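Local coordinates for Alr1010 protein (Nostoc, PDB 3URG) that probably binds calcium ions, as a member of the CcbP family of calcium-binding proteins, at residues M50-Y55 with A134-W139; L95-V100 with T114-D119; A22-D27 with L140-K145. All blocks are in the same frame, centred on the assembly; numbering follows the deposited sequence.

Interaction 1. Residues M50-Y55 with A134-W139; sequences MGWYYY and ADWLYW. With MNB (5-mercapto-2-nitro-benzoic acid), chain B.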
loop_
_atom_site.group_PDB
_atom_site.type_symbol
_atom_site.label_atom_id
_atom_site.label_comp_id
_atom_site.label_asym_id
_atom_site.label_seq_id
_atom_site.Cartn_x
_atom_site.Cartn_y
_atom_site.Cartn_z
ATOM N N MET A 50 -11.318 -5.005 2.935
ATOM C CA MET A 50 -11.769 -5.150 1.552
ATOM C C MET A 50 -11.893 -3.791 0.863
ATOM O O MET A 50 -11.461 -3.621 -0.281
ATOM C CB MET A 50 -13.101 -5.896 1.489
ATOM C CG MET A 50 -13.561 -6.240 0.073
ATOM S SD MET A 50 -15.287 -6.791 0.045
ATOM C CE MET A 50 -16.146 -5.272 0.394
ATOM N N GLY A 51 -12.473 -2.823 1.561
ATOM C CA GLY A 51 -12.561 -1.471 1.036
ATOM C C GLY A 51 -11.205 -0.935 0.602
ATOM O O GLY A 51 -11.055 -0.365 -0.484
ATOM N N TRP A 52 -10.199 -1.102 1.447
ATOM C CA TRP A 52 -8.873 -0.597 1.096
ATOM C C TRP A 52 -8.281 -1.364 -0.089
ATOM O O TRP A 52 -7.608 -0.787 -0.938
ATOM C CB TRP A 52 -7.930 -0.689 2.298
ATOM C CG TRP A 52 -7.918 0.549 3.126
ATOM C CD1 TRP A 52 -8.583 0.765 4.304
ATOM C CD2 TRP A 52 -7.215 1.758 2.834
ATOM N NE1 TRP A 52 -8.315 2.036 4.765
ATOM C CE2 TRP A 52 -7.485 2.665 3.874
ATOM C CE3 TRP A 52 -6.382 2.159 1.794
ATOM C CZ2 TRP A 52 -6.949 3.949 3.897
ATOM C CZ3 TRP A 52 -5.858 3.435 1.819
ATOM C CH2 TRP A 52 -6.134 4.309 2.862
ATOM N N TYR A 53 -8.516 -2.676 -0.131
ATOM C CA TYR A 53 -7.948 -3.510 -1.187
ATOM C C TYR A 53 -8.474 -3.066 -2.552
ATOM O O TYR A 53 -7.700 -2.836 -3.485
ATOM C CB TYR A 53 -8.266 -4.999 -0.950
ATOM C CG TYR A 53 -7.608 -5.932 -1.951
ATOM C CD1 TYR A 53 -6.336 -6.452 -1.713
ATOM C CD2 TYR A 53 -8.250 -6.288 -3.131
ATOM C CE1 TYR A 53 -5.723 -7.310 -2.622
ATOM C CE2 TYR A 53 -7.634 -7.147 -4.056
ATOM C CZ TYR A 53 -6.379 -7.651 -3.788
ATOM O OH TYR A 53 -5.776 -8.498 -4.688
ATOM N N TYR A 54 -9.794 -2.963 -2.666
ATOM C CA TYR A 54 -10.430 -2.499 -3.902
ATOM C C TYR A 54 -10.069 -1.060 -4.244
ATOM O O TYR A 54 -9.883 -0.721 -5.413
ATOM C CB TYR A 54 -11.961 -2.636 -3.827
ATOM C CG TYR A 54 -12.449 -4.081 -3.893
ATOM C CD1 TYR A 54 -11.750 -5.033 -4.621
ATOM C CD2 TYR A 54 -13.619 -4.481 -3.241
ATOM C CE1 TYR A 54 -12.183 -6.349 -4.691
ATOM C CE2 TYR A 54 -14.066 -5.799 -3.310
ATOM C CZ TYR A 54 -13.345 -6.726 -4.039
ATOM O OH TYR A 54 -13.775 -8.035 -4.116
ATOM N N TYR A 55 -9.986 -0.199 -3.240
ATOM C CA TYR A 55 -9.621 1.184 -3.530
ATOM C C TYR A 55 -8.226 1.243 -4.171
ATOM O O TYR A 55 -8.040 1.856 -5.219
ATOM C CB TYR A 55 -9.711 2.076 -2.285
ATOM C CG TYR A 55 -9.102 3.461 -2.472
ATOM C CD1 TYR A 55 -9.789 4.476 -3.141
ATOM C CD2 TYR A 55 -7.843 3.750 -1.964
ATOM C CE1 TYR A 55 -9.227 5.747 -3.297
ATOM C CE2 TYR A 55 -7.279 5.010 -2.114
ATOM C CZ TYR A 55 -7.968 5.999 -2.776
ATOM O OH TYR A 55 -7.369 7.238 -2.904
ATOM N N ALA A 134 0.012 7.656 -0.604
ATOM C CA ALA A 134 0.047 8.581 0.530
ATOM C C ALA A 134 -1.131 8.386 1.499
ATOM O O ALA A 134 -0.981 8.554 2.712
ATOM C CB ALA A 134 0.083 10.018 0.034
ATOM N N ASP A 135 -2.302 8.053 0.963
ATOM C CA ASP A 135 -3.481 7.832 1.810
ATOM C C ASP A 135 -3.238 6.609 2.687
ATOM O O ASP A 135 -3.588 6.582 3.879
ATOM C CB ASP A 135 -4.729 7.593 0.956
ATOM C CG ASP A 135 -5.327 8.875 0.383
ATOM O OD1 ASP A 135 -6.135 8.755 -0.561
ATOM O OD2 ASP A 135 -5.006 9.991 0.858
ATOM N N TRP A 136 -2.655 5.580 2.086
ATOM C CA TRP A 136 -2.401 4.338 2.819
ATOM C C TRP A 136 -1.331 4.577 3.888
ATOM O O TRP A 136 -1.490 4.178 5.036
ATOM C CB TRP A 136 -1.975 3.218 1.850
ATOM C CG TRP A 136 -1.534 1.950 2.542
ATOM C CD1 TRP A 136 -0.313 1.351 2.447
ATOM C CD2 TRP A 136 -2.309 1.140 3.440
ATOM N NE1 TRP A 136 -0.278 0.217 3.219
ATOM C CE2 TRP A 136 -1.490 0.064 3.843
ATOM C CE3 TRP A 136 -3.612 1.223 3.943
ATOM C CZ2 TRP A 136 -1.931 -0.928 4.721
ATOM C CZ3 TRP A 136 -4.054 0.221 4.821
ATOM C CH2 TRP A 136 -3.212 -0.828 5.202
ATOM N N LEU A 137 -0.238 5.234 3.503
ATOM C CA LEU A 137 0.794 5.615 4.468
ATOM C C LEU A 137 0.224 6.471 5.610
ATOM O O LEU A 137 0.607 6.318 6.775
ATOM C CB LEU A 137 1.936 6.352 3.760
ATOM C CG LEU A 137 2.698 5.468 2.768
ATOM C CD1 LEU A 137 3.793 6.246 2.027
ATOM C CD2 LEU A 137 3.285 4.274 3.508
ATOM N N TYR A 138 -0.703 7.363 5.273
ATOM C CA TYR A 138 -1.353 8.187 6.284
ATOM C C TYR A 138 -2.181 7.349 7.264
ATOM O O TYR A 138 -2.098 7.531 8.475
ATOM C CB TYR A 138 -2.234 9.250 5.611
ATOM C CG TYR A 138 -3.159 9.967 6.578
ATOM C CD1 TYR A 138 -4.494 9.601 6.692
ATOM C CD2 TYR A 138 -2.700 11.030 7.356
ATOM C CE1 TYR A 138 -5.350 10.255 7.584
ATOM C CE2 TYR A 138 -3.550 11.694 8.238
ATOM C CZ TYR A 138 -4.870 11.298 8.351
ATOM O OH TYR A 138 -5.715 11.959 9.229
ATOM N N TRP A 139 -2.992 6.443 6.728
ATOM C CA TRP A 139 -3.793 5.535 7.543
ATOM C C TRP A 139 -2.924 4.810 8.584
ATOM O O TRP A 139 -3.283 4.726 9.765
ATOM C CB TRP A 139 -4.513 4.547 6.608
ATOM C CG TRP A 139 -5.209 3.368 7.246
ATOM C CD1 TRP A 139 -4.649 2.170 7.570
ATOM C CD2 TRP A 139 -6.605 3.256 7.557
ATOM N NE1 TRP A 139 -5.606 1.327 8.093
ATOM C CE2 TRP A 139 -6.813 1.970 8.086
ATOM C CE3 TRP A 139 -7.699 4.127 7.450
ATOM C CZ2 TRP A 139 -8.065 1.536 8.519
ATOM C CZ3 TRP A 139 -8.937 3.689 7.873
ATOM C CH2 TRP A 139 -9.110 2.409 8.400
HETATM C C6 MNB B . -11.068 -10.610 0.497
HETATM C C1 MNB B . -11.983 -11.399 1.117
HETATM C C2 MNB B . -12.610 -10.924 2.315
HETATM C C3 MNB B . -12.259 -9.637 2.836
HETATM C C4 MNB B . -11.308 -8.830 2.190
HETATM C C5 MNB B . -10.718 -9.285 1.050
HETATM S S5 MNB B . -9.546 -8.296 0.203
HETATM C C10 MNB B . -12.254 -12.725 0.475
HETATM O O12 MNB B . -12.999 -13.540 0.975
HETATM O O11 MNB B . -11.561 -13.085 -0.657
HETATM N N7 MNB B . -13.589 -11.662 3.065
HETATM O O9 MNB B . -14.062 -11.155 4.164
HETATM O O8 MNB B . -14.071 -12.785 2.643
#

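Interaction 2. Residues L95-V100 with T114-D119; sequences LKDMYV and TAKLSD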
loop_
_atom_site.group_PDB
_atom_site.type_symbol
_atom_site.label_atom_id
_atom_site.label_comp_id
_atom_site.label_asym_id
_atom_site.label_seq_id
_atom_site.Cartn_x
_atom_site.Cartn_y
_atom_site.Cartn_z
ATOM N N LEU A 95 -6.349 -9.318 5.276
ATOM C CA LEU A 95 -6.796 -8.879 6.600
ATOM C C LEU A 95 -5.698 -8.239 7.453
ATOM O O LEU A 95 -5.988 -7.529 8.421
ATOM C CB LEU A 95 -7.460 -10.029 7.360
ATOM C CG LEU A 95 -8.984 -9.979 7.462
ATOM C CD1 LEU A 95 -9.620 -9.913 6.081
ATOM C CD2 LEU A 95 -9.500 -11.180 8.242
ATOM N N LYS A 96 -4.441 -8.481 7.097
ATOM C CA LYS A 96 -3.324 -7.990 7.903
ATOM C C LYS A 96 -2.712 -6.685 7.376
ATOM O O LYS A 96 -2.462 -5.744 8.130
ATOM C CB LYS A 96 -2.238 -9.066 7.996
ATOM N N ASP A 97 -2.470 -6.637 6.075
ATOM C CA ASP A 97 -1.731 -5.530 5.487
ATOM C C ASP A 97 -2.069 -5.484 4.017
ATOM O O ASP A 97 -2.694 -6.415 3.501
ATOM C CB ASP A 97 -0.228 -5.774 5.665
ATOM C CG ASP A 97 0.570 -4.488 5.749
ATOM O OD1 ASP A 97 0.127 -3.452 5.194
ATOM O OD2 ASP A 97 1.658 -4.518 6.365
ATOM N N MET A 98 -1.662 -4.405 3.342
ATOM C CA MET A 98 -1.843 -4.286 1.898
ATOM C C MET A 98 -0.561 -4.688 1.167
ATOM O O MET A 98 0.460 -4.018 1.304
ATOM C CB MET A 98 -2.241 -2.849 1.524
ATOM C CG MET A 98 -3.626 -2.445 2.093
ATOM S SD MET A 98 -4.952 -3.302 1.194
ATOM C CE MET A 98 -5.587 -4.463 2.396
ATOM N N TYR A 99 -0.625 -5.776 0.398
ATOM C CA TYR A 99 0.539 -6.289 -0.320
ATOM C C TYR A 99 0.374 -6.076 -1.811
ATOM O O TYR A 99 -0.735 -6.133 -2.336
ATOM C CB TYR A 99 0.752 -7.788 -0.044
ATOM C CG TYR A 99 1.150 -8.099 1.380
ATOM C CD1 TYR A 99 2.485 -8.154 1.755
ATOM C CD2 TYR A 99 0.186 -8.338 2.348
ATOM C CE1 TYR A 99 2.853 -8.430 3.063
ATOM C CE2 TYR A 99 0.540 -8.617 3.658
ATOM C CZ TYR A 99 1.876 -8.660 4.009
ATOM O OH TYR A 99 2.231 -8.940 5.307
ATOM N N VAL A 100 1.485 -5.819 -2.487
ATOM C CA VAL A 100 1.477 -5.737 -3.927
ATOM C C VAL A 100 2.464 -6.749 -4.473
ATOM O O VAL A 100 3.388 -7.185 -3.783
ATOM C CB VAL A 100 1.869 -4.344 -4.422
ATOM C CG1 VAL A 100 0.759 -3.311 -4.082
ATOM C CG2 VAL A 100 3.213 -3.932 -3.832
ATOM N N THR A 114 6.198 -10.806 -3.269
ATOM C CA THR A 114 5.121 -10.097 -2.594
ATOM C C THR A 114 5.756 -9.091 -1.649
ATOM O O THR A 114 6.630 -9.445 -0.862
ATOM C CB THR A 114 4.239 -11.069 -1.809
ATOM O OG1 THR A 114 3.687 -12.033 -2.715
ATOM C CG2 THR A 114 3.106 -10.329 -1.134
ATOM N N ALA A 115 5.347 -7.831 -1.760
ATOM C CA ALA A 115 5.898 -6.767 -0.941
ATOM C C ALA A 115 4.770 -5.978 -0.281
ATOM O O ALA A 115 3.709 -5.755 -0.897
ATOM C CB ALA A 115 6.736 -5.822 -1.808
ATOM N N LYS A 116 5.012 -5.545 0.954
ATOM C CA LYS A 116 4.141 -4.579 1.617
ATOM C C LYS A 116 4.185 -3.231 0.881
ATOM O O LYS A 116 5.262 -2.687 0.635
ATOM C CB LYS A 116 4.579 -4.379 3.074
ATOM C CG LYS A 116 4.579 -5.660 3.886
ATOM C CD LYS A 116 4.512 -5.422 5.375
ATOM C CE LYS A 116 5.864 -5.126 5.970
ATOM N NZ LYS A 116 5.866 -5.451 7.425
ATOM N N LEU A 117 3.019 -2.687 0.537
ATOM C CA LEU A 117 2.971 -1.373 -0.101
ATOM C C LEU A 117 3.725 -0.339 0.743
ATOM O O LEU A 117 4.341 0.579 0.208
ATOM C CB LEU A 117 1.514 -0.932 -0.313
ATOM C CG LEU A 117 1.299 0.341 -1.135
ATOM C CD1 LEU A 117 1.973 0.230 -2.504
ATOM C CD2 LEU A 117 -0.188 0.628 -1.303
ATOM N N SER A 118 3.680 -0.491 2.061
ATOM C CA SER A 118 4.311 0.469 2.963
ATOM C C SER A 118 5.837 0.466 2.850
ATOM O O SER A 118 6.505 1.348 3.401
ATOM C CB SER A 118 3.905 0.183 4.417
ATOM O OG SER A 118 4.400 -1.080 4.833
ATOM N N ASP A 119 6.379 -0.530 2.150
ATOM C CA ASP A 119 7.828 -0.624 1.901
ATOM C C ASP A 119 8.240 -0.185 0.492
ATOM O O ASP A 119 9.400 -0.365 0.082
ATOM C CB ASP A 119 8.321 -2.049 2.135
ATOM C CG ASP A 119 8.394 -2.414 3.610
ATOM O OD1 ASP A 119 8.604 -1.502 4.432
ATOM O OD2 ASP A 119 8.271 -3.619 3.934
HETATM O O HOH W 1 1.428 -2.110 3.419
HETATM O O HOH W 2 2.867 -2.171 6.900
#

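Interaction 3. Residues A22-D27 with L140-K145; sequences ASVERD and LARGYK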
loop_
_atom_site.group_PDB
_atom_site.type_symbol
_atom_site.label_atom_id
_atom_site.label_comp_id
_atom_site.label_asym_id
_atom_site.label_seq_id
_atom_site.Cartn_x
_atom_site.Cartn_y
_atom_site.Cartn_z
ATOM N N ALA A 22 -1.061 7.835 17.182
ATOM C CA ALA A 22 -0.826 8.514 15.909
ATOM C C ALA A 22 0.505 9.266 15.891
ATOM O O ALA A 22 0.867 9.924 16.866
ATOM C CB ALA A 22 -1.979 9.472 15.602
ATOM N N SER A 23 1.219 9.193 14.769
ATOM C CA SER A 23 2.496 9.894 14.635
ATOM C C SER A 23 2.368 11.143 13.770
ATOM O O SER A 23 3.308 11.928 13.658
ATOM C CB SER A 23 3.580 8.963 14.071
ATOM O OG SER A 23 3.427 8.765 12.673
ATOM N N VAL A 24 1.201 11.319 13.154
ATOM C CA VAL A 24 0.915 12.531 12.392
ATOM C C VAL A 24 -0.440 13.105 12.788
ATOM O O VAL A 24 -1.312 12.388 13.290
ATOM C CB VAL A 24 0.951 12.278 10.872
ATOM C CG1 VAL A 24 2.260 11.607 10.477
ATOM C CG2 VAL A 24 -0.235 11.427 10.441
ATOM N N GLU A 25 -0.613 14.403 12.577
ATOM C CA GLU A 25 -1.879 15.049 12.893
ATOM C C GLU A 25 -2.919 14.674 11.848
ATOM O O GLU A 25 -2.579 14.259 10.739
ATOM C CB GLU A 25 -1.709 16.569 12.938
ATOM C CG GLU A 25 -0.815 17.066 14.068
ATOM C CD GLU A 25 -1.460 16.926 15.440
ATOM O OE1 GLU A 25 -1.415 17.903 16.217
ATOM O OE2 GLU A 25 -2.016 15.847 15.739
ATOM N N ARG A 26 -4.188 14.818 12.205
ATOM C CA ARG A 26 -5.260 14.584 11.251
ATOM C C ARG A 26 -5.042 15.408 9.989
ATOM O O ARG A 26 -4.632 16.576 10.057
ATOM C CB ARG A 26 -6.614 14.926 11.874
ATOM C CG ARG A 26 -7.192 13.808 12.726
ATOM C CD ARG A 26 -8.524 14.213 13.345
ATOM N NE ARG A 26 -9.579 14.358 12.340
ATOM C CZ ARG A 26 -10.457 13.405 12.038
ATOM N NH1 ARG A 26 -10.391 12.232 12.657
ATOM N NH2 ARG A 26 -11.392 13.613 11.117
ATOM N N ASP A 27 -5.286 14.787 8.839
ATOM C CA ASP A 27 -5.344 15.501 7.570
ATOM C C ASP A 27 -6.771 15.335 7.066
ATOM O O ASP A 27 -7.149 14.249 6.624
ATOM C CB ASP A 27 -4.343 14.917 6.558
ATOM C CG ASP A 27 -4.380 15.639 5.206
ATOM O OD1 ASP A 27 -5.466 16.059 4.765
ATOM O OD2 ASP A 27 -3.318 15.781 4.580
ATOM N N LEU A 140 -1.769 4.313 8.149
ATOM C CA LEU A 140 -0.872 3.572 9.046
ATOM C C LEU A 140 -0.247 4.508 10.078
ATOM O O LEU A 140 -0.207 4.202 11.264
ATOM C CB LEU A 140 0.227 2.887 8.236
ATOM C CG LEU A 140 -0.279 1.744 7.355
ATOM C CD1 LEU A 140 0.823 1.216 6.449
ATOM C CD2 LEU A 140 -0.841 0.633 8.225
ATOM N N ALA A 141 0.216 5.661 9.612
ATOM C CA ALA A 141 0.798 6.673 10.484
ATOM C C ALA A 141 -0.177 7.086 11.590
ATOM O O ALA A 141 0.234 7.409 12.708
ATOM C CB ALA A 141 1.207 7.883 9.666
ATOM N N ARG A 142 -1.469 7.090 11.282
ATOM C CA ARG A 142 -2.452 7.519 12.267
ATOM C C ARG A 142 -2.691 6.411 13.285
ATOM O O ARG A 142 -3.319 6.627 14.326
ATOM C CB ARG A 142 -3.777 7.943 11.596
ATOM C CG ARG A 142 -3.734 9.306 10.913
ATOM C CD ARG A 142 -3.693 10.439 11.933
ATOM N NE ARG A 142 -4.901 10.440 12.750
ATOM C CZ ARG A 142 -5.059 11.168 13.844
ATOM N NH1 ARG A 142 -4.079 11.966 14.256
ATOM N NH2 ARG A 142 -6.196 11.094 14.526
ATOM N N GLY A 143 -2.183 5.222 12.997
ATOM C CA GLY A 143 -2.383 4.106 13.900
ATOM C C GLY A 143 -3.702 3.396 13.668
ATOM O O GLY A 143 -4.138 2.604 14.497
ATOM N N TYR A 144 -4.349 3.672 12.542
ATOM C CA TYR A 144 -5.611 3.006 12.237
ATOM C C TYR A 144 -5.344 1.554 11.862
ATOM O O TYR A 144 -4.324 1.242 11.265
ATOM C CB TYR A 144 -6.348 3.699 11.081
ATOM C CG TYR A 144 -6.676 5.161 11.324
ATOM C CD1 TYR A 144 -6.863 5.648 12.611
ATOM C CD2 TYR A 144 -6.813 6.048 10.261
ATOM C CE1 TYR A 144 -7.163 6.979 12.836
ATOM C CE2 TYR A 144 -7.109 7.385 10.478
ATOM C CZ TYR A 144 -7.283 7.841 11.767
ATOM O OH TYR A 144 -7.582 9.167 11.991
ATOM N N LYS A 145 -6.276 0.672 12.195
ATOM C CA LYS A 145 -6.188 -0.706 11.724
ATOM C C LYS A 145 -7.567 -1.227 11.364
ATOM O O LYS A 145 -8.573 -0.717 11.851
ATOM C CB LYS A 145 -5.503 -1.609 12.758
ATOM C CG LYS A 145 -5.682 -1.170 14.188
ATOM C CD LYS A 145 -4.724 -1.911 15.116
ATOM C CE LYS A 145 -4.925 -1.498 16.572
ATOM N NZ LYS A 145 -3.985 -2.205 17.491
#

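Interaction 1. Residues M50-Y55 with A134-W139
The indole of Trp52 reaches from helix 45-59 to Trp136 and Trp139 of helix 127-141, and the three rings form an aromatic cluster in the buried interior. The two helical segments run nearly antiparallel, at 156°, with axes 12.0 Å apart, a wide separation bridged largely by the Trp52 ring. Each neighbour meets that ring differently. Trp136 turns its edge toward one face of Trp52, in a T-shaped pair with planes 62° apart; its CE3 lies 3.6 Å from Trp52 CE3, toward the rim of the ring. Trp52 in turn presents its own edge to the face of Trp139, with NE1 over the six-membered ring, 3.5 Å from Trp139 CE3. Trp139 holds its CG anti to the backbone N (chi1 170°), which turns this face toward helix 45-59. At the far end of the indole, Trp52 CH2 reaches 3.6 Å from the backbone O of Asp135. Without the indole, as with an alanine here, Trp136 and Trp139 would lose the ring they both pack on, which is likely to open a gap between the helices and leave them freer to turn. Beside the cluster, the Asp135 carboxylate is held by salt bridges to Arg33 and Arg30 of helix 28-39. On another side of helix 45-59, the thionitrobenzoate group packs on Met50 and Tyr53, with Met50 CB 3.5 Å from its C4 and Tyr53 CB 3.7 Å from its S5.

Interaction 2. Residues L95-V100 with T114-D119
Val100 and Ala115 face each other as an antiparallel hydrogen-bonded pair: Val100 N donates to Ala115 O at 2.7 Å, and Ala115 N returns a nearly straight bond to Val100 O at 2.9 Å. Tyr99 and Lys116 form the adjoining non-hydrogen-bonded pair, where the side chains already diverge. One more backbone bond follows, from Leu117 N to Met98 O at 3.0 Å (172° at the hydrogen), as 114-119 leaves its strand for a 3-10 turn. The end-to-end directions of the touching parts are 110° apart, so the chains splay here.

Two groups of side chains flank the backbone. Tyr99 and Lys116 lie alongside each other, pointing the same way, with Tyr99 CE1 3.4 Å from Lys116 CG, while Thr114 CG2 crosses to Tyr99 CB at 3.6 Å. Val100 CG1 meets Leu117 CD1 more loosely, at 4.1 Å. With CG roughly anti to the backbone N (chi1 -151°), the Asp97 carboxylate is carried toward Lys116 and Ser118. Its OD1 takes the Met98 N-H and a water that also donates to Met98 O and accepts from Ser118 N. Its OD2 takes a second water, bound in turn to Ser118 OG, and touches the aliphatic CD of Lys116 at 3.2 Å; the ammonium NZ stays at 4.4 Å, beyond a salt bridge. Two waters thus take over where direct backbone pairing stops, at the open end of the beta hairpin formed by strands 99-104 and 111-116, with 111-116 at the margin of the antiparallel sheet.

Interaction 3. Residues A22-D27 with L140-K145
Ala141, in the last turn of helix 127-141, offers its carbonyl O to Ser23 N at 2.9 Å, in a nearly straight bond whose donor lies 23° off the carbonyl plane. Ser23 OG adds a weak bond to the same oxygen, and the Ala141 methyl packs on Val24 CG2 at 3.9 Å. Arg142 then makes the most extensive contact with 22-27. Bends at chi2 and chi3 fold its chain back, and the guanidinium enters between Ala22 CB over one face and Arg26 CG over the opposite one, the latter 3.4 Å from NH2. In its own plane, NH1 donates to Val24 O at 3.0 Å and NE to Tyr144 OH at 3.1 Å, so the two bonds hold the flat group edge-on between the carbonyl and the phenol. Gly143 follows with a positive phi of 85°, closing the helix in a Schellman motif; a side chain there would jam against the preceding carbonyl. Past the turn, Tyr144 places its ring beneath Arg142 CB, which sits over the ring centre. Its OH also bonds Glu31 of helix 28-39. Arg26, meanwhile, takes its salt bridge from Glu28 of that helix, its guanidinium nearly perpendicular to that of Arg142.

In the fold
Helix 127-141 ties the three contacts together: interactions 1 and 3 both use it, with centres about 13 Å apart, and Tyr138 OH lies 2.9 Å from Asp27 N in a probable hydrogen bond. Interaction 2 packs against the aromatic cluster through Trp136: Trp136 CZ2 lies 3.5 Å from Met98 CG, and Trp136 CD1 3.8 Å from Leu117 CD2. Met98 also leans on helix 45-59, its SD 3.8 Å from Tyr53 CA, and its side chain comes within about 6 Å of the thionitrobenzoate, whose pocket includes Met50, Tyr53 and Cys94. Interactions 2 and 3, with centres about 17 Å apart, touch through Ser118 CB and Leu140 CD1 at 3.8 Å.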